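Local coordinates for protein MpaA (Escherichia coli O157:H7, PDB 5HXD) that probably hydrolyses the gamma-D-glutamyl-diaminopimelate amide bond of murein tripeptide, as a zinc-dependent amidase of the M14 peptidase family that degrades muropeptides, at residues V3-A8 / A12-T17; L29-A34 / C142-R147; S55-S60 / I214-A219; A104-G109 / D130-E135; T111-N116 / R122-L127. One frame throughout, in Å; residues are numbered along the deposited sequence.

Contact 1: residues V3-A8 / A12-T17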
# COMPACT_ATOMS: atom_id res chain seq x y z
N VAL A 3 -24.71 -0.58 14.05
CA VAL A 3 -24.31 -0.35 12.66
C VAL A 3 -22.82 -0.71 12.41
O VAL A 3 -22.43 -1.04 11.29
CB VAL A 3 -24.57 1.14 12.23
CG1 VAL A 3 -24.68 1.27 10.71
CG2 VAL A 3 -25.83 1.70 12.90
N THR A 4 -21.99 -0.64 13.46
CA THR A 4 -20.55 -0.89 13.35
C THR A 4 -19.98 -1.81 14.43
O THR A 4 -20.36 -1.70 15.60
CB THR A 4 -19.74 0.42 13.41
OG1 THR A 4 -19.62 0.85 14.78
CG2 THR A 4 -20.38 1.52 12.57
N ARG A 5 -19.08 -2.71 14.04
CA ARG A 5 -18.27 -3.47 14.99
C ARG A 5 -17.54 -2.53 15.96
O ARG A 5 -17.11 -1.44 15.57
CB ARG A 5 -17.26 -4.35 14.26
CG ARG A 5 -17.84 -5.47 13.42
CD ARG A 5 -16.83 -6.61 13.23
NE ARG A 5 -15.64 -6.19 12.50
CZ ARG A 5 -14.55 -6.95 12.30
NH1 ARG A 5 -14.48 -8.17 12.80
NH2 ARG A 5 -13.54 -6.46 11.61
N PRO A 6 -17.39 -2.95 17.23
CA PRO A 6 -16.63 -2.17 18.22
C PRO A 6 -15.19 -1.91 17.77
O PRO A 6 -14.54 -2.83 17.26
CB PRO A 6 -16.65 -3.07 19.47
CG PRO A 6 -17.81 -3.96 19.29
CD PRO A 6 -17.95 -4.19 17.81
N ARG A 7 -14.72 -0.68 17.96
CA ARG A 7 -13.38 -0.26 17.51
C ARG A 7 -12.30 -1.23 17.96
O ARG A 7 -11.31 -1.42 17.26
CB ARG A 7 -13.07 1.14 18.03
CG ARG A 7 -11.94 1.86 17.29
CD ARG A 7 -11.81 3.30 17.78
NE ARG A 7 -11.41 3.37 19.18
CZ ARG A 7 -11.42 4.49 19.91
NH1 ARG A 7 -11.80 5.63 19.36
NH2 ARG A 7 -11.04 4.46 21.19
N ALA A 8 -12.50 -1.86 19.12
CA ALA A 8 -11.51 -2.74 19.71
C ALA A 8 -11.27 -4.04 18.92
O ALA A 8 -10.26 -4.69 19.13
CB ALA A 8 -11.91 -3.07 21.14
N ALA A 12 -9.04 -7.53 12.72
CA ALA A 12 -9.11 -8.65 11.79
C ALA A 12 -10.27 -8.45 10.83
O ALA A 12 -11.05 -7.51 10.97
CB ALA A 12 -9.23 -9.97 12.53
N PHE A 13 -10.36 -9.35 9.86
CA PHE A 13 -11.47 -9.34 8.92
C PHE A 13 -12.57 -10.29 9.41
O PHE A 13 -12.28 -11.38 9.92
CB PHE A 13 -11.00 -9.74 7.51
CG PHE A 13 -10.22 -8.67 6.78
CD1 PHE A 13 -10.85 -7.55 6.27
CD2 PHE A 13 -8.84 -8.80 6.60
CE1 PHE A 13 -10.15 -6.56 5.62
CE2 PHE A 13 -8.12 -7.81 5.93
CZ PHE A 13 -8.78 -6.69 5.44
N PRO A 14 -13.84 -9.87 9.26
CA PRO A 14 -14.95 -10.82 9.42
C PRO A 14 -14.82 -11.94 8.38
O PRO A 14 -14.38 -11.68 7.26
CB PRO A 14 -16.20 -9.96 9.17
CG PRO A 14 -15.70 -8.76 8.39
CD PRO A 14 -14.31 -8.52 8.92
N PRO A 15 -15.22 -13.17 8.74
CA PRO A 15 -15.11 -14.40 7.92
C PRO A 15 -15.60 -14.27 6.47
O PRO A 15 -16.32 -13.33 6.13
CB PRO A 15 -15.99 -15.41 8.68
CG PRO A 15 -16.05 -14.90 10.08
CD PRO A 15 -15.96 -13.41 10.00
N GLY A 16 -15.21 -15.23 5.63
CA GLY A 16 -15.72 -15.31 4.27
C GLY A 16 -14.82 -14.69 3.21
O GLY A 16 -15.29 -14.13 2.21
N THR A 17 -13.52 -14.77 3.43
CA THR A 17 -12.58 -14.32 2.43
C THR A 17 -12.44 -15.45 1.43
O THR A 17 -12.55 -16.64 1.79
CB THR A 17 -11.21 -13.94 3.05
OG1 THR A 17 -10.51 -13.10 2.14
CG2 THR A 17 -10.38 -15.17 3.32

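Contact 2: residues L29-A34 / C142-R147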
# COMPACT_ATOMS: atom_id res chain seq x y z
N LEU A 29 -4.88 -13.37 -5.14
CA LEU A 29 -5.88 -12.35 -5.42
C LEU A 29 -7.08 -12.64 -4.51
O LEU A 29 -7.66 -13.71 -4.56
CB LEU A 29 -6.22 -12.33 -6.90
CG LEU A 29 -4.99 -11.95 -7.76
CD1 LEU A 29 -5.19 -12.26 -9.22
CD2 LEU A 29 -4.62 -10.47 -7.59
N ILE A 30 -7.40 -11.69 -3.65
CA ILE A 30 -8.34 -11.89 -2.55
C ILE A 30 -9.62 -11.10 -2.79
O ILE A 30 -9.56 -9.95 -3.22
CB ILE A 30 -7.70 -11.47 -1.19
CG1 ILE A 30 -6.41 -12.24 -0.95
CG2 ILE A 30 -8.65 -11.68 -0.04
CD1 ILE A 30 -5.48 -11.62 0.12
N TRP A 31 -10.78 -11.71 -2.53
CA TRP A 31 -12.03 -10.95 -2.56
C TRP A 31 -12.98 -11.38 -1.47
O TRP A 31 -12.86 -12.45 -0.87
CB TRP A 31 -12.73 -11.06 -3.92
CG TRP A 31 -13.29 -12.41 -4.23
CD1 TRP A 31 -12.60 -13.58 -4.33
CD2 TRP A 31 -14.67 -12.72 -4.50
NE1 TRP A 31 -13.46 -14.61 -4.66
CE2 TRP A 31 -14.73 -14.11 -4.76
CE3 TRP A 31 -15.84 -11.97 -4.56
CZ2 TRP A 31 -15.93 -14.75 -5.07
CZ3 TRP A 31 -17.03 -12.61 -4.87
CH2 TRP A 31 -17.07 -13.99 -5.12
N PHE A 32 -13.96 -10.51 -1.25
CA PHE A 32 -14.85 -10.62 -0.13
C PHE A 32 -16.26 -10.64 -0.64
O PHE A 32 -16.89 -9.59 -0.72
CB PHE A 32 -14.64 -9.45 0.83
CG PHE A 32 -13.24 -9.37 1.37
CD1 PHE A 32 -12.91 -9.96 2.57
CD2 PHE A 32 -12.25 -8.71 0.67
CE1 PHE A 32 -11.63 -9.91 3.06
CE2 PHE A 32 -10.96 -8.64 1.16
CZ PHE A 32 -10.65 -9.25 2.36
N PRO A 33 -16.76 -11.83 -1.02
CA PRO A 33 -18.12 -11.99 -1.57
C PRO A 33 -19.19 -11.47 -0.61
O PRO A 33 -19.09 -11.71 0.60
CB PRO A 33 -18.26 -13.51 -1.79
CG PRO A 33 -17.17 -14.13 -1.02
CD PRO A 33 -16.06 -13.12 -0.92
N ALA A 34 -20.19 -10.77 -1.15
CA ALA A 34 -21.28 -10.22 -0.35
C ALA A 34 -22.00 -11.36 0.31
O ALA A 34 -22.21 -12.41 -0.33
CB ALA A 34 -22.22 -9.38 -1.19
N CYS A 142 -11.20 -10.06 -14.63
CA CYS A 142 -12.15 -10.17 -15.73
C CYS A 142 -13.04 -11.40 -15.62
O CYS A 142 -14.23 -11.35 -15.98
CB CYS A 142 -11.41 -10.22 -17.07
SG CYS A 142 -10.91 -8.61 -17.66
N GLN A 143 -12.47 -12.50 -15.13
CA GLN A 143 -13.22 -13.74 -14.96
C GLN A 143 -14.13 -13.71 -13.73
O GLN A 143 -15.26 -14.22 -13.76
CB GLN A 143 -12.28 -14.94 -14.91
CG GLN A 143 -11.80 -15.37 -16.30
CD GLN A 143 -12.93 -15.37 -17.35
OE1 GLN A 143 -14.04 -15.87 -17.12
NE2 GLN A 143 -12.64 -14.77 -18.52
N LEU A 144 -13.62 -13.10 -12.66
CA LEU A 144 -14.42 -12.82 -11.47
C LEU A 144 -15.71 -12.10 -11.85
O LEU A 144 -16.80 -12.54 -11.49
CB LEU A 144 -13.61 -11.98 -10.47
CG LEU A 144 -14.25 -11.57 -9.14
CD1 LEU A 144 -14.24 -12.72 -8.14
CD2 LEU A 144 -13.54 -10.36 -8.56
N ILE A 145 -15.59 -11.02 -12.61
CA ILE A 145 -16.75 -10.20 -12.95
C ILE A 145 -17.71 -10.93 -13.92
O ILE A 145 -18.89 -10.59 -13.99
CB ILE A 145 -16.29 -8.82 -13.53
CG1 ILE A 145 -15.38 -8.13 -12.51
CG2 ILE A 145 -17.47 -7.90 -13.83
CD1 ILE A 145 -14.89 -6.75 -12.92
N HIS A 146 -17.22 -11.94 -14.64
CA HIS A 146 -18.09 -12.80 -15.46
C HIS A 146 -18.82 -13.80 -14.59
O HIS A 146 -20.03 -13.97 -14.72
CB HIS A 146 -17.29 -13.54 -16.53
CG HIS A 146 -17.15 -12.78 -17.82
ND1 HIS A 146 -15.97 -12.18 -18.19
CD2 HIS A 146 -18.04 -12.54 -18.81
CE1 HIS A 146 -16.14 -11.58 -19.37
NE2 HIS A 146 -17.38 -11.79 -19.76
N ARG A 147 -18.10 -14.46 -13.69
CA ARG A 147 -18.69 -15.41 -12.75
C ARG A 147 -19.84 -14.77 -11.93
O ARG A 147 -20.96 -15.30 -11.91
CB ARG A 147 -17.60 -15.96 -11.81
CG ARG A 147 -18.05 -17.09 -10.85
CD ARG A 147 -17.09 -17.23 -9.63
NE ARG A 147 -15.69 -17.28 -10.03
CZ ARG A 147 -14.67 -16.95 -9.23
NH1 ARG A 147 -14.92 -16.56 -7.99
NH2 ARG A 147 -13.39 -17.01 -9.67
O HOH W 1 -13.71 -17.29 -5.70

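Contact 3: residues S55-S60 / I214-A219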
# COMPACT_ATOMS: atom_id res chain seq x y z
N SER A 55 -7.08 4.55 -0.46
CA SER A 55 -8.42 3.98 -0.60
C SER A 55 -8.44 2.50 -0.21
O SER A 55 -9.44 1.99 0.26
CB SER A 55 -8.97 4.19 -2.03
OG SER A 55 -7.94 4.20 -3.01
N VAL A 56 -7.31 1.81 -0.37
CA VAL A 56 -7.24 0.40 0.00
C VAL A 56 -7.23 0.23 1.51
O VAL A 56 -7.67 -0.79 2.03
CB VAL A 56 -6.01 -0.29 -0.58
CG1 VAL A 56 -5.98 -1.76 -0.17
CG2 VAL A 56 -6.00 -0.13 -2.09
N VAL A 57 -6.73 1.23 2.23
CA VAL A 57 -6.80 1.16 3.68
C VAL A 57 -8.19 1.59 4.14
O VAL A 57 -8.73 1.03 5.08
CB VAL A 57 -5.73 2.03 4.34
CG1 VAL A 57 -5.89 2.01 5.84
CG2 VAL A 57 -4.34 1.52 3.95
N THR A 58 -8.76 2.57 3.43
CA THR A 58 -10.09 3.08 3.76
C THR A 58 -11.16 2.01 3.57
O THR A 58 -12.00 1.80 4.45
CB THR A 58 -10.46 4.29 2.90
OG1 THR A 58 -9.60 5.39 3.23
CG2 THR A 58 -11.90 4.68 3.17
N LEU A 59 -11.13 1.36 2.42
CA LEU A 59 -12.05 0.26 2.13
C LEU A 59 -11.83 -0.94 3.04
O LEU A 59 -12.79 -1.60 3.43
CB LEU A 59 -11.91 -0.18 0.67
CG LEU A 59 -12.88 -1.27 0.21
CD1 LEU A 59 -14.32 -0.84 0.44
CD2 LEU A 59 -12.65 -1.59 -1.27
N SER A 60 -10.57 -1.23 3.39
CA SER A 60 -10.25 -2.31 4.33
C SER A 60 -10.76 -1.98 5.73
O SER A 60 -11.11 -2.88 6.50
CB SER A 60 -8.74 -2.56 4.38
OG SER A 60 -8.41 -3.61 5.28
N ILE A 214 -4.52 12.46 0.10
CA ILE A 214 -4.91 12.33 1.49
C ILE A 214 -4.24 11.11 2.13
O ILE A 214 -4.13 10.05 1.51
CB ILE A 214 -6.44 12.23 1.63
CG1 ILE A 214 -6.84 12.27 3.11
CG2 ILE A 214 -6.97 10.97 0.90
CD1 ILE A 214 -8.32 12.12 3.38
N SER A 215 -3.80 11.26 3.37
CA SER A 215 -3.12 10.18 4.06
C SER A 215 -4.09 9.07 4.46
O SER A 215 -5.26 9.34 4.66
CB SER A 215 -2.41 10.72 5.30
OG SER A 215 -3.35 11.25 6.22
N SER A 216 -3.60 7.84 4.60
CA SER A 216 -4.39 6.73 5.12
C SER A 216 -4.87 6.96 6.56
O SER A 216 -5.75 6.25 7.06
CB SER A 216 -3.59 5.42 5.08
OG SER A 216 -2.78 5.33 3.92
N ASP A 217 -4.29 7.95 7.24
CA ASP A 217 -4.62 8.22 8.63
C ASP A 217 -5.84 9.12 8.76
O ASP A 217 -6.69 8.93 9.65
CB ASP A 217 -3.42 8.83 9.35
CG ASP A 217 -3.72 9.15 10.80
OD1 ASP A 217 -3.69 8.22 11.65
OD2 ASP A 217 -3.97 10.34 11.09
N GLU A 218 -5.94 10.11 7.87
CA GLU A 218 -7.08 11.02 7.83
C GLU A 218 -8.26 10.47 7.01
O GLU A 218 -9.43 10.79 7.27
CB GLU A 218 -6.65 12.39 7.27
CG GLU A 218 -7.75 13.46 7.33
CD GLU A 218 -7.50 14.64 6.40
OE1 GLU A 218 -6.36 14.78 5.90
OE2 GLU A 218 -8.44 15.43 6.16
N ALA A 219 -7.96 9.65 6.01
CA ALA A 219 -8.99 9.02 5.20
C ALA A 219 -9.71 7.95 6.01
O ALA A 219 -10.92 7.71 5.84
CB ALA A 219 -8.40 8.44 3.91

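Contact 4: residues A104-G109 / D130-E135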
# COMPACT_ATOMS: atom_id res chain seq x y z
N ALA A 104 -12.16 -3.00 -26.43
CA ALA A 104 -11.92 -2.87 -27.86
C ALA A 104 -10.82 -1.84 -28.13
O ALA A 104 -10.02 -2.00 -29.06
CB ALA A 104 -13.20 -2.50 -28.60
N ASN A 105 -10.74 -0.80 -27.30
CA ASN A 105 -9.82 0.31 -27.56
C ASN A 105 -8.39 0.09 -27.06
O ASN A 105 -7.63 1.05 -26.99
CB ASN A 105 -10.35 1.60 -26.93
CG ASN A 105 -10.33 1.56 -25.42
OD1 ASN A 105 -10.09 0.52 -24.81
ND2 ASN A 105 -10.61 2.70 -24.80
N TRP A 106 -8.05 -1.16 -26.72
CA TRP A 106 -6.72 -1.53 -26.23
C TRP A 106 -5.66 -1.28 -27.28
O TRP A 106 -5.81 -1.70 -28.43
CB TRP A 106 -6.65 -3.01 -25.80
CG TRP A 106 -5.30 -3.41 -25.19
CD1 TRP A 106 -4.95 -3.37 -23.86
CD2 TRP A 106 -4.14 -3.90 -25.88
NE1 TRP A 106 -3.66 -3.79 -23.69
CE2 TRP A 106 -3.13 -4.12 -24.91
CE3 TRP A 106 -3.85 -4.15 -27.23
CZ2 TRP A 106 -1.86 -4.59 -25.25
CZ3 TRP A 106 -2.57 -4.62 -27.56
CH2 TRP A 106 -1.59 -4.84 -26.57
N LYS A 107 -4.59 -0.60 -26.89
CA LYS A 107 -3.47 -0.31 -27.78
C LYS A 107 -2.14 -0.78 -27.22
O LYS A 107 -1.82 -0.53 -26.06
CB LYS A 107 -3.40 1.19 -28.08
CG LYS A 107 -4.45 1.64 -29.10
CD LYS A 107 -4.40 0.77 -30.36
CE LYS A 107 -5.24 1.34 -31.49
NZ LYS A 107 -4.68 0.96 -32.82
N GLU A 108 -1.38 -1.47 -28.07
CA GLU A 108 -0.05 -1.97 -27.71
C GLU A 108 0.95 -0.84 -27.49
O GLU A 108 0.76 0.25 -27.99
CB GLU A 108 0.48 -2.90 -28.81
CG GLU A 108 1.74 -3.67 -28.46
CD GLU A 108 2.31 -4.45 -29.63
OE1 GLU A 108 1.53 -5.17 -30.29
OE2 GLU A 108 3.53 -4.33 -29.91
N GLY A 109 2.02 -1.11 -26.76
CA GLY A 109 3.15 -0.19 -26.66
C GLY A 109 3.23 0.49 -25.31
O GLY A 109 3.20 -0.16 -24.27
N ASP A 130 1.74 -7.17 -23.62
CA ASP A 130 2.16 -7.58 -24.96
C ASP A 130 0.95 -8.11 -25.72
O ASP A 130 1.03 -8.42 -26.90
CB ASP A 130 3.28 -8.63 -24.90
CG ASP A 130 2.94 -9.81 -24.01
OD1 ASP A 130 1.87 -10.44 -24.20
OD2 ASP A 130 3.77 -10.12 -23.14
N LYS A 131 -0.17 -8.21 -25.03
CA LYS A 131 -1.42 -8.52 -25.69
C LYS A 131 -2.57 -8.01 -24.83
O LYS A 131 -2.41 -7.86 -23.62
CB LYS A 131 -1.53 -10.02 -25.96
CG LYS A 131 -1.60 -10.85 -24.70
CD LYS A 131 -1.79 -12.33 -24.99
CE LYS A 131 -2.25 -13.06 -23.73
NZ LYS A 131 -2.39 -14.55 -23.92
N PRO A 132 -3.74 -7.73 -25.45
CA PRO A 132 -4.95 -7.33 -24.72
C PRO A 132 -5.24 -8.26 -23.57
O PRO A 132 -5.37 -9.46 -23.82
CB PRO A 132 -6.06 -7.42 -25.78
CG PRO A 132 -5.45 -8.15 -26.94
CD PRO A 132 -3.99 -7.80 -26.90
N GLY A 133 -5.31 -7.74 -22.35
CA GLY A 133 -5.58 -8.60 -21.20
C GLY A 133 -4.43 -9.53 -20.87
O GLY A 133 -4.66 -10.60 -20.30
N SER A 134 -3.19 -9.14 -21.18
CA SER A 134 -2.03 -10.01 -20.94
C SER A 134 -1.84 -10.42 -19.46
O SER A 134 -1.51 -11.58 -19.16
CB SER A 134 -0.74 -9.33 -21.44
OG SER A 134 -0.19 -8.41 -20.50
N GLU A 135 -2.05 -9.49 -18.53
CA GLU A 135 -1.56 -9.69 -17.17
C GLU A 135 -2.49 -10.58 -16.30
O GLU A 135 -3.71 -10.52 -16.43
CB GLU A 135 -1.34 -8.34 -16.49
CG GLU A 135 -0.34 -7.44 -17.22
CD GLU A 135 1.01 -8.12 -17.48
OE1 GLU A 135 1.81 -8.30 -16.52
OE2 GLU A 135 1.25 -8.48 -18.66

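Contact 5: residues T111-N116 / R122-L127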
# COMPACT_ATOMS: atom_id res chain seq x y z
N THR A 111 2.40 3.66 -22.32
CA THR A 111 1.44 4.57 -21.74
C THR A 111 2.23 5.42 -20.77
O THR A 111 3.27 4.99 -20.29
CB THR A 111 0.28 3.83 -21.04
OG1 THR A 111 -0.66 4.77 -20.51
CG2 THR A 111 0.79 2.94 -19.92
N VAL A 112 1.77 6.64 -20.51
CA VAL A 112 2.49 7.57 -19.63
C VAL A 112 1.59 8.13 -18.54
O VAL A 112 0.48 8.58 -18.81
CB VAL A 112 3.12 8.76 -20.43
CG1 VAL A 112 4.34 8.30 -21.23
CG2 VAL A 112 2.08 9.45 -21.34
N TYR A 113 2.05 8.09 -17.30
CA TYR A 113 1.30 8.64 -16.19
C TYR A 113 2.03 9.86 -15.63
O TYR A 113 3.16 10.16 -16.03
CB TYR A 113 1.05 7.56 -15.11
CG TYR A 113 2.26 7.06 -14.33
CD1 TYR A 113 2.60 7.61 -13.11
CD2 TYR A 113 3.05 6.01 -14.80
CE1 TYR A 113 3.68 7.15 -12.39
CE2 TYR A 113 4.13 5.54 -14.09
CZ TYR A 113 4.45 6.12 -12.88
OH TYR A 113 5.54 5.68 -12.14
N ARG A 114 1.39 10.57 -14.72
CA ARG A 114 2.00 11.75 -14.11
C ARG A 114 2.78 11.33 -12.87
O ARG A 114 2.22 10.65 -12.01
CB ARG A 114 0.93 12.78 -13.75
CG ARG A 114 1.46 14.13 -13.31
CD ARG A 114 0.33 15.02 -12.82
NE ARG A 114 -0.66 15.21 -13.86
CZ ARG A 114 -0.57 16.15 -14.79
NH1 ARG A 114 0.47 16.97 -14.78
NH2 ARG A 114 -1.50 16.25 -15.74
N TRP A 115 4.05 11.71 -12.79
CA TRP A 115 4.91 11.36 -11.64
C TRP A 115 4.15 11.60 -10.34
O TRP A 115 4.00 10.70 -9.51
CB TRP A 115 6.21 12.16 -11.68
CG TRP A 115 7.17 11.86 -10.55
CD1 TRP A 115 7.57 12.72 -9.56
CD2 TRP A 115 7.86 10.62 -10.30
NE1 TRP A 115 8.45 12.09 -8.71
CE2 TRP A 115 8.65 10.81 -9.15
CE3 TRP A 115 7.88 9.37 -10.94
CZ2 TRP A 115 9.45 9.79 -8.62
CZ3 TRP A 115 8.67 8.36 -10.41
CH2 TRP A 115 9.44 8.58 -9.27
N ASN A 116 3.62 12.81 -10.18
CA ASN A 116 2.73 13.15 -9.08
C ASN A 116 2.02 14.44 -9.41
O ASN A 116 2.30 15.02 -10.45
CB ASN A 116 3.48 13.28 -7.75
CG ASN A 116 4.64 14.28 -7.79
OD1 ASN A 116 4.71 15.19 -8.60
ND2 ASN A 116 5.55 14.10 -6.86
N ARG A 122 2.70 14.43 -18.06
CA ARG A 122 2.68 12.98 -17.94
C ARG A 122 3.79 12.45 -18.84
O ARG A 122 3.69 12.52 -20.06
CB ARG A 122 1.31 12.41 -18.36
CG ARG A 122 0.13 12.89 -17.52
CD ARG A 122 -1.21 12.85 -18.29
NE ARG A 122 -1.69 11.50 -18.56
CZ ARG A 122 -2.01 11.04 -19.78
NH1 ARG A 122 -1.88 11.83 -20.85
NH2 ARG A 122 -2.44 9.79 -19.92
N ASP A 123 4.87 11.94 -18.24
CA ASP A 123 5.99 11.50 -19.04
C ASP A 123 6.61 10.19 -18.55
O ASP A 123 7.47 9.62 -19.23
CB ASP A 123 7.07 12.60 -19.12
CG ASP A 123 7.36 13.26 -17.78
OD1 ASP A 123 7.07 12.64 -16.73
OD2 ASP A 123 7.90 14.40 -17.79
N VAL A 124 6.17 9.70 -17.40
CA VAL A 124 6.66 8.42 -16.90
C VAL A 124 6.08 7.23 -17.67
O VAL A 124 4.88 6.97 -17.63
CB VAL A 124 6.34 8.24 -15.42
CG1 VAL A 124 7.10 7.03 -14.89
CG2 VAL A 124 6.68 9.51 -14.65
N VAL A 125 6.96 6.51 -18.36
CA VAL A 125 6.55 5.44 -19.27
C VAL A 125 6.21 4.13 -18.55
O VAL A 125 6.92 3.69 -17.64
CB VAL A 125 7.65 5.19 -20.34
CG1 VAL A 125 7.34 3.94 -21.18
CG2 VAL A 125 7.78 6.39 -21.25
N LEU A 126 5.09 3.52 -18.96
CA LEU A 126 4.72 2.17 -18.55
C LEU A 126 4.34 1.35 -19.77
O LEU A 126 4.15 1.89 -20.86
CB LEU A 126 3.58 2.18 -17.54
CG LEU A 126 3.85 2.70 -16.12
CD1 LEU A 126 2.65 2.52 -15.21
CD2 LEU A 126 5.06 2.02 -15.53
N LEU A 127 4.22 0.04 -19.59
CA LEU A 127 3.77 -0.86 -20.67
C LEU A 127 2.23 -1.20 -20.63
O LEU A 127 1.60 -1.23 -19.57
CB LEU A 127 4.61 -2.14 -20.63
CG LEU A 127 6.12 -2.10 -20.87
CD1 LEU A 127 6.68 -3.48 -20.71
CD2 LEU A 127 6.44 -1.60 -22.25

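Contact 1: residues V3-A8 / A12-T17
Arg5 and Pro14 lie 9.8 Å apart at their CA atoms, the nearest approach of the two backbones, and neither segment has strand or long helix to pair with the other. The gap is bridged by the side chain of Arg5. Its CB points toward residues 12-17. The chain is extended at first, then bends at chi3 (-63°), which brings the guanidinium up beside the backbone of Ala12. Arg5 NH2 donates to Ala12 O at 2.8 Å, with an angle of 161° at the hydrogen. The acceptor lies in the guanidinium plane, while the donor is tilted from the carbonyl plane by 26°. The same NH2 also bonds to Arg64 O, so one nitrogen ties together two backbone carbonyls. Pro14 lies over one face of the guanidinium. Its CD is 3.3 Å above the plane and displaced toward the rim, and it is 3.5 Å from Arg5 NH2. The contact is thus one arginine-to-carbonyl bond at the surface, with a proline ring against the guanidinium. It joins two parts of the N-terminal loop region that precedes strand 18-22. Both parts lean on helix 53-65 and the loop after it. Val3 and Arg5 form backbone bonds with Thr67 and Thr65, and Phe13 packs on Ser60, Leu63 and Arg64 of that helix.

Contact 2: residues L29-A34 / C142-R147
Trp31 is the residue of strand 28-31 that meets helix 136-148, through Leu144 and Arg147. Leu29 comes before it and holds the strand to its antiparallel neighbour, strand 18-22, by backbone bonds to Tyr20 and Gly21. At Trp31 the indole projects toward the helix. Leu144 CD1 sits over the five-membered ring, 3.8 Å from its centroid and 16° off the normal, a CH-pi contact. Leu144 reaches it with CG anti to the backbone N (chi1 -180°). Arg147 NH1 approaches Trp31 CZ2 obliquely at 3.6 Å. The ring and guanidinium planes are 63° apart, so the two do not stack. Further along, Pro33 CD lies over the opposite face of the indole, 3.8 Å above its plane, and the ring is held between proline and leucine. A water lies at the indole edge. It accepts from Trp31 NE1 at 2.9 Å and, weakly, from Arg147 NH1. The chemistry is therefore mainly apolar, with the buried indole N-H satisfied by a water that it shares with the exposed arginine.

Contact 3: residues S55-S60 / I214-A219
Thr58 and Val57 of helix 53-65 meet Ala219 and Ser216 at the start of helix 216-222. This is helix-to-helix packing in the alpha/beta fold of M14 zinc peptidases, and it carries no hydrogen bond between the two segments. The CA atoms come equally near in two pairs, 6.2 Å for Val57 with Ser216 and for Thr58 with Ala219. The small side chains of Ser216 and Ala219 are consistent with this spacing. The Thr58 side chain can be followed outward. Its CB carries OG1 anti to the carbonyl carbon (chi1 -67°) and CG2 anti to the backbone N. OG1 lies 3.3 Å from Ala219 CB, which points toward it. The same oxygen bonds to Ser54 O one turn back, so its polar need is met within its own helix. The methyl CG2 comes no nearer than 4.2 Å to Ala219 O. In the neighbouring pair, Val57 CB meets Ser216 CB at 4.1 Å, with Val57 CG2 next to the Ser216 hydroxyl. The Ser216 side chain is about 10 Å from that of Glu52, a predicted zinc ligand immediately before helix 53-65. The second subunit lies close by: its Gly87 packs on Val57, and its Ser117 bonds to Asp217. At the helix start Ser215 is the N-cap, and Glu218 N donates to Ser215 OG at 3.3 Å with an angle of 156°.

Contact 4: residues A104-G109 / D130-E135
Trp106 lies flat against the Lys131-Pro132 peptide and the proline ring, and this is the tight part of the contact. Pro132 CD is over the six-membered ring, 3.7 Å from its centroid and 17° off the normal, a CH-pi contact. Lys131 C and Pro132 N lie over the same face, each 3.5 Å above the plane. Trp106 CG is anti to the backbone N (chi1 -176°), which turns the indole toward the proline. Its opposite face rests on Glu108 N. Trp106 NE1 bonds to Thr128 O, which limits the rotation of the ring. The outer side is looser. Asp130 approaches the indole by its backbone C, 4.2 Å from Trp106 CH2, and the exposed side chains of Asp130 and Lys131 start away from the ring. Lys131 to Ser134 form a type II beta turn, with Gly133 at positive phi. The contact thus joins the loop leading into strand 110-114 to the one between strand 122-127 and helix 136-148, where Glu135 is the N-cap. Asn105 and Ala104 tie the first loop to helix 195-201, through Ser197 and Asp201.

Contact 5: residues T111-N116 / R122-L127
Thr111 and Leu126 are paired by two backbone bonds: Thr111 N donates to Leu126 O at 2.9 Å, and Leu126 N to Thr111 O at 2.7 Å. Tyr113 N donates to Val124 O at 3.1 Å, and the return bond from Val124 N to Tyr113 O is weak. Val112 and Val125 form the non-hydrogen-bonded pair between them. The two strands make an antiparallel beta hairpin, and Asp123 and Val124 both face Tyr113 as a classic beta bulge. Apolar contacts gather round the Tyr113 ring. Its chi1 of 68° sets CG between the backbone N and carbonyl carbon, and the ring lies across the neighbouring strand. Val124 CB sits over one face, 3.9 Å from the centroid, and Leu126 CG lies at the ring edge, 3.5 Å from Tyr113 CE2. On the sheet face that carries Val112 and Val125, Val112 CG1 meets Val125 CG2 at 3.9 Å. Among the charged groups, Arg122 CG packs over the Arg114 guanidinium, whose NH1 bonds to Ala119 O. Asp123 forms a salt bridge with Arg7 of the second subunit.

How the contacts relate
Contact 5 lies close to the metal site: the Tyr113 side chain is about 8 Å from the zinc ion, and that of Leu126 about 6 Å from the side chain of His49, a predicted ligand. Contact 4 closes the base of the same hairpin, and Gly109 O touches Leu127 CD2 at 4.1 Å. Contact 1 touches contact 2 through Thr17 and contact 3 through Phe13. Contacts 2 and 3 do not touch; their nearest atoms are about 7 Å apart. Within one chain contacts 1 and 5 are on opposite sides of the chain's centre, about 25 Å apart at their nearest atoms. The homodimer brings them together, since Arg7 bridges to Asp123 of the second subunit.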